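Local coordinates for carbon monoxide oxidation system transcription regulator CooA-1 (Carboxydothermus hydrogenoformans, PDB 2FMY), which senses carbon monoxide through a bound haem and, as a CRP-family regulator, probably activates transcription of genes for carbon monoxide oxidation by binding DNA, at residues Ser53-Val58 with Ala88-Thr93; Gly161-Leu166 with Thr204-Asp209. One frame throughout, in Å; residues are numbered along the deposited sequence.

Contact 1: residues Ser53-Val58 with Ala88-Thr93; sequences SGRVRV and AMEDTT
Ala88 pairs with Val56 as a non-hydrogen-bonded antiparallel pair, both side chains on the face of the sheet where they also touch Leu38 of strand 37-39. One residue on, Met89 gives its N-H to Arg55 O at 2.8 Å. Its side chain folds back over the first segment: SD rests on Arg57 CB (3.7 Å), and the bend at chi3 (75°) brings CE to the guanidinium of Arg55, 3.9 Å from NH2. Beyond CB the Arg57 chain leads away to a salt bridge with Glu66. Glu90 crosses Gly54 and Arg55, its carboxylate turned 21° from the guanidinium plane, yet OE2 stays 4.7 Å from Arg55 NE, so any attraction is probably weak. Glu90 O accepts the hydroxyl of Thr92, with OG1 2.6 Å away and well above the carbonyl plane, a bond within the 90-92 turn. Asp91 O takes a bond from a water that also meets Ser53 OG. Thr92 points CG2, anti to its own backbone N, at Val56 CG2 (3.6 Å). Gly54 packs against this turn; a CB there would collide with Thr92 OG1 and Asp91 O, and its backbone angles (phi 101°) alone call for glycine. Thr93 closes the second pair, exchanging two backbone bonds with Ser53. The join between two sheets of the cyclic nucleotide-binding fold, where the register slips by two residues, thus rests on backbone bonds, the Thr92 hydroxyl and a bridging water.

Contact 2: residues Gly161-Leu166 with Thr204-Asp209; sequences GIKLEL and TLLLKD
Leu164 and Leu207 make the tight part of this antiparallel strand pair: their side chains cross diagonally on one face, with Leu164 CD2 3.5 Å from Leu207 CD1. The Leu166 and Leu205 side chains cross at about a right angle, CD1 of Leu166 4.0 Å from CG of Leu205, and Leu147 of helix 137-154 touches both. Ile162 flanks Leu207 by its CB and reaches Leu210 of helix 210-216. Four backbone bonds join the strands, among them the almost straight Leu164 N to Leu205 O (2.8 Å, 177° at the hydrogen). The other face, carrying Lys163, Glu165, Thr204 and Leu206, is more open and largely polar. There Leu206 CD2 lies 3.9 Å from Lys163 CG, while bends at chi3 and chi4 turn NZ to Glu165 OE1 (3.0 Å). Glu165 folds at chi2 (-62°), and its OE2 receives the hydroxyl of Thr204, OG1 2.8 Å away on the syn side and 25° out of the carboxylate plane. With an alanine in place of Glu165, the Lys163 ammonium would probably lose its salt-bridge mate and the Thr204 hydroxyl its acceptor. These neighbouring strands of the winged helix-turn-helix domain are thus sealed by leucines toward its helices and linked outside by one carboxylate.

Overall arrangement
The two contacts belong to different domains of the protein and follow one another along the chain, contact 1 closing before contact 2 opens. Contact 1 joins strands of the cyclic nucleotide-binding domain, probably the sensing part, as its haem-pocket residues suggest; the Val56 side chain comes within about 11 Å of a bound haem. Contact 2 lies in the Crp-like helix-turn-helix domain, consistent with a place in the DNA-binding part. Their centres are 34 Å apart on opposite sides of the chain's centre, and even their nearest atoms stay about 13 Å from each other, so any coupling between them is likely to pass through other parts of the chain; helix 111-135, which contributes haem-pocket residues, lies between the contacts in sequence.

Contact 1: residues Ser53-Val58 with Ala88-Thr93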
loop_
_atom_site.group_PDB
_atom_site.type_symbol
_atom_site.label_atom_id
_atom_site.label_comp_id
_atom_site.label_asym_id
_atom_site.label_seq_id
_atom_site.Cartn_x
_atom_site.Cartn_y
_atom_site.Cartn_z
ATOM N N SER A 53 8.094 23.104 -3.925
ATOM C CA SER A 53 9.395 23.152 -3.291
ATOM C C SER A 53 9.296 22.678 -1.845
ATOM O O SER A 53 8.261 22.817 -1.199
ATOM C CB SER A 53 9.977 24.566 -3.350
ATOM O OG SER A 53 9.167 25.466 -2.621
ATOM N N GLY A 54 10.391 22.123 -1.343
ATOM C CA GLY A 54 10.425 21.608 0.009
ATOM C C GLY A 54 10.287 20.109 0.001
ATOM O O GLY A 54 10.515 19.458 -1.018
ATOM N N ARG A 55 9.934 19.563 1.159
ATOM C CA ARG A 55 9.789 18.126 1.333
ATOM C C ARG A 55 8.688 17.894 2.353
ATOM O O ARG A 55 8.602 18.599 3.372
ATOM C CB ARG A 55 11.102 17.469 1.798
ATOM C CG ARG A 55 12.155 17.288 0.684
ATOM C CD ARG A 55 13.532 16.795 1.198
ATOM N NE ARG A 55 13.428 15.546 1.965
ATOM C CZ ARG A 55 14.369 14.599 2.011
ATOM N NH1 ARG A 55 15.497 14.731 1.313
ATOM N NH2 ARG A 55 14.181 13.505 2.743
ATOM N N VAL A 56 7.861 16.895 2.077
ATOM C CA VAL A 56 6.662 16.654 2.857
ATOM C C VAL A 56 6.636 15.191 3.284
ATOM O O VAL A 56 6.817 14.285 2.466
ATOM C CB VAL A 56 5.390 17.032 2.031
ATOM C CG1 VAL A 56 4.138 16.441 2.634
ATOM C CG2 VAL A 56 5.254 18.550 1.910
ATOM N N ARG A 57 6.426 14.969 4.574
ATOM C CA ARG A 57 6.345 13.627 5.121
ATOM C C ARG A 57 4.892 13.162 5.190
ATOM O O ARG A 57 4.030 13.862 5.747
ATOM C CB ARG A 57 6.984 13.575 6.511
ATOM C CG ARG A 57 7.048 12.165 7.086
ATOM C CD ARG A 57 7.948 12.082 8.296
ATOM N NE ARG A 57 7.382 12.755 9.464
ATOM C CZ ARG A 57 6.848 12.133 10.512
ATOM N NH1 ARG A 57 6.789 10.804 10.559
ATOM N NH2 ARG A 57 6.369 12.851 11.523
ATOM N N VAL A 58 4.634 11.999 4.600
ATOM C CA VAL A 58 3.357 11.311 4.725
ATOM C C VAL A 58 3.541 10.192 5.749
ATOM O O VAL A 58 4.441 9.354 5.610
ATOM C CB VAL A 58 2.872 10.738 3.366
ATOM C CG1 VAL A 58 1.502 10.073 3.503
ATOM C CG2 VAL A 58 2.831 11.853 2.283
ATOM N N ALA A 88 5.163 19.225 6.740
ATOM C CA ALA A 88 6.288 19.853 6.048
ATOM C C ALA A 88 7.580 19.578 6.812
ATOM O O ALA A 88 7.696 19.915 7.993
ATOM C CB ALA A 88 6.061 21.357 5.904
ATOM N N MET A 89 8.545 18.957 6.144
ATOM C CA MET A 89 9.829 18.644 6.785
ATOM C C MET A 89 10.760 19.836 6.756
ATOM O O MET A 89 11.776 19.872 7.460
ATOM C CB MET A 89 10.487 17.443 6.121
ATOM C CG MET A 89 9.928 16.123 6.596
ATOM S SD MET A 89 10.338 14.825 5.415
ATOM C CE MET A 89 12.086 14.603 5.794
ATOM N N GLU A 90 10.397 20.803 5.920
ATOM C CA GLU A 90 11.117 22.062 5.772
ATOM C C GLU A 90 10.141 23.069 5.173
ATOM O O GLU A 90 9.023 22.693 4.819
ATOM C CB GLU A 90 12.334 21.869 4.867
ATOM C CG GLU A 90 12.019 21.253 3.509
ATOM C CD GLU A 90 13.276 20.880 2.761
ATOM O OE1 GLU A 90 13.544 21.483 1.695
ATOM O OE2 GLU A 90 14.016 20.001 3.260
ATOM N N ASP A 91 10.551 24.333 5.053
ATOM C CA ASP A 91 9.697 25.346 4.430
ATOM C C ASP A 91 9.263 24.847 3.049
ATOM O O ASP A 91 10.099 24.549 2.195
ATOM C CB ASP A 91 10.409 26.704 4.332
ATOM C CG ASP A 91 10.651 27.354 5.698
ATOM O OD1 ASP A 91 10.146 26.848 6.725
ATOM O OD2 ASP A 91 11.354 28.391 5.741
ATOM N N THR A 92 7.952 24.734 2.850
ATOM C CA THR A 92 7.390 24.048 1.690
ATOM C C THR A 92 6.381 24.943 0.982
ATOM O O THR A 92 5.674 25.722 1.626
ATOM C CB THR A 92 6.716 22.720 2.129
ATOM O OG1 THR A 92 7.695 21.879 2.742
ATOM C CG2 THR A 92 6.086 21.973 0.965
ATOM N N THR A 93 6.351 24.843 -0.344
ATOM C CA THR A 93 5.336 25.489 -1.166
ATOM C C THR A 93 4.620 24.402 -1.948
ATOM O O THR A 93 5.256 23.616 -2.657
ATOM C CB THR A 93 5.952 26.515 -2.158
ATOM O OG1 THR A 93 6.523 27.604 -1.428
ATOM C CG2 THR A 93 4.890 27.070 -3.090
HETATM O O HOH W 1 10.287 26.139 0.026
#

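Contact 2: residues Gly161-Leu166 with Thr204-Asp209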
loop_
_atom_site.group_PDB
_atom_site.type_symbol
_atom_site.label_atom_id
_atom_site.label_comp_id
_atom_site.label_asym_id
_atom_site.label_seq_id
_atom_site.Cartn_x
_atom_site.Cartn_y
_atom_site.Cartn_z
ATOM N N GLY A 161 30.497 -0.456 1.635
ATOM C CA GLY A 161 29.912 -1.250 2.702
ATOM C C GLY A 161 30.809 -2.033 3.624
ATOM O O GLY A 161 31.965 -1.688 3.848
ATOM N N ILE A 162 30.226 -3.082 4.176
ATOM C CA ILE A 162 30.876 -3.969 5.124
ATOM C C ILE A 162 30.441 -5.392 4.765
ATOM O O ILE A 162 29.242 -5.677 4.690
ATOM C CB ILE A 162 30.458 -3.652 6.585
ATOM C CG1 ILE A 162 30.802 -2.193 6.948
ATOM C CG2 ILE A 162 31.159 -4.603 7.554
ATOM C CD1 ILE A 162 30.113 -1.672 8.188
ATOM N N LYS A 163 31.412 -6.265 4.515
ATOM C CA LYS A 163 31.119 -7.660 4.284
ATOM C C LYS A 163 31.027 -8.398 5.620
ATOM O O LYS A 163 31.919 -8.302 6.461
ATOM C CB LYS A 163 32.158 -8.300 3.370
ATOM C CG LYS A 163 31.823 -9.749 3.021
ATOM C CD LYS A 163 32.787 -10.331 2.009
ATOM C CE LYS A 163 34.127 -10.661 2.638
ATOM N NZ LYS A 163 34.077 -11.793 3.607
ATOM N N LEU A 164 29.927 -9.123 5.796
ATOM C CA LEU A 164 29.685 -9.905 6.995
ATOM C C LEU A 164 29.770 -11.374 6.680
ATOM O O LEU A 164 29.275 -11.816 5.647
ATOM C CB LEU A 164 28.281 -9.626 7.555
ATOM C CG LEU A 164 28.123 -8.572 8.643
ATOM C CD1 LEU A 164 28.659 -7.195 8.213
ATOM C CD2 LEU A 164 26.644 -8.494 9.030
ATOM N N GLU A 165 30.376 -12.124 7.594
ATOM C CA GLU A 165 30.314 -13.574 7.562
ATOM C C GLU A 165 29.547 -14.041 8.780
ATOM O O GLU A 165 30.000 -13.872 9.914
ATOM C CB GLU A 165 31.709 -14.207 7.539
ATOM C CG GLU A 165 32.505 -13.962 6.260
ATOM C CD GLU A 165 31.857 -14.535 5.000
ATOM O OE1 GLU A 165 32.211 -14.061 3.897
ATOM O OE2 GLU A 165 31.011 -15.448 5.097
ATOM N N LEU A 166 28.382 -14.629 8.535
ATOM C CA LEU A 166 27.481 -15.029 9.608
ATOM C C LEU A 166 27.879 -16.351 10.252
ATOM O O LEU A 166 27.581 -16.577 11.435
ATOM C CB LEU A 166 26.045 -15.095 9.101
ATOM C CG LEU A 166 25.484 -13.801 8.502
ATOM C CD1 LEU A 166 24.062 -14.032 8.060
ATOM C CD2 LEU A 166 25.567 -12.639 9.502
ATOM N N THR A 204 26.675 -15.098 3.887
ATOM C CA THR A 204 27.470 -13.902 3.615
ATOM C C THR A 204 26.573 -12.748 3.218
ATOM O O THR A 204 25.724 -12.888 2.346
ATOM C CB THR A 204 28.513 -14.176 2.502
ATOM O OG1 THR A 204 29.298 -15.320 2.855
ATOM C CG2 THR A 204 29.447 -12.983 2.303
ATOM N N LEU A 205 26.748 -11.616 3.886
ATOM C CA LEU A 205 25.969 -10.428 3.590
ATOM C C LEU A 205 26.904 -9.288 3.287
ATOM O O LEU A 205 28.001 -9.232 3.827
ATOM C CB LEU A 205 25.090 -10.016 4.787
ATOM C CG LEU A 205 24.149 -11.027 5.460
ATOM C CD1 LEU A 205 23.343 -10.332 6.578
ATOM C CD2 LEU A 205 23.223 -11.727 4.445
ATOM N N LEU A 206 26.454 -8.387 2.420
ATOM C CA LEU A 206 27.097 -7.088 2.235
ATOM C C LEU A 206 26.216 -6.041 2.889
ATOM O O LEU A 206 25.082 -5.853 2.475
ATOM C CB LEU A 206 27.280 -6.774 0.742
ATOM C CG LEU A 206 28.074 -7.812 -0.061
ATOM C CD1 LEU A 206 28.033 -7.514 -1.557
ATOM C CD2 LEU A 206 29.527 -7.918 0.449
ATOM N N LEU A 207 26.734 -5.377 3.915
ATOM C CA LEU A 207 26.001 -4.339 4.634
ATOM C C LEU A 207 26.251 -2.968 4.056
ATOM O O LEU A 207 27.371 -2.461 4.125
ATOM C CB LEU A 207 26.392 -4.320 6.114
ATOM C CG LEU A 207 25.368 -4.867 7.095
ATOM C CD1 LEU A 207 25.048 -6.326 6.748
ATOM C CD2 LEU A 207 25.881 -4.705 8.539
ATOM N N LYS A 208 25.197 -2.371 3.505
ATOM C CA LYS A 208 25.294 -1.053 2.914
ATOM C C LYS A 208 24.945 0.081 3.884
ATOM O O LYS A 208 25.370 1.212 3.668
ATOM C CB LYS A 208 24.423 -0.956 1.655
ATOM C CG LYS A 208 24.793 -1.915 0.526
ATOM C CD LYS A 208 23.825 -1.752 -0.654
ATOM C CE LYS A 208 24.357 -2.426 -1.922
ATOM N NZ LYS A 208 23.459 -2.277 -3.117
ATOM N N ASP A 209 24.173 -0.205 4.936
ATOM C CA ASP A 209 23.786 0.839 5.923
ATOM C C ASP A 209 23.715 0.277 7.343
ATOM O O ASP A 209 22.629 -0.044 7.842
ATOM C CB ASP A 209 22.448 1.504 5.535
ATOM C CG ASP A 209 22.262 2.912 6.141
ATOM O OD1 ASP A 209 22.852 3.256 7.195
ATOM O OD2 ASP A 209 21.496 3.700 5.550
#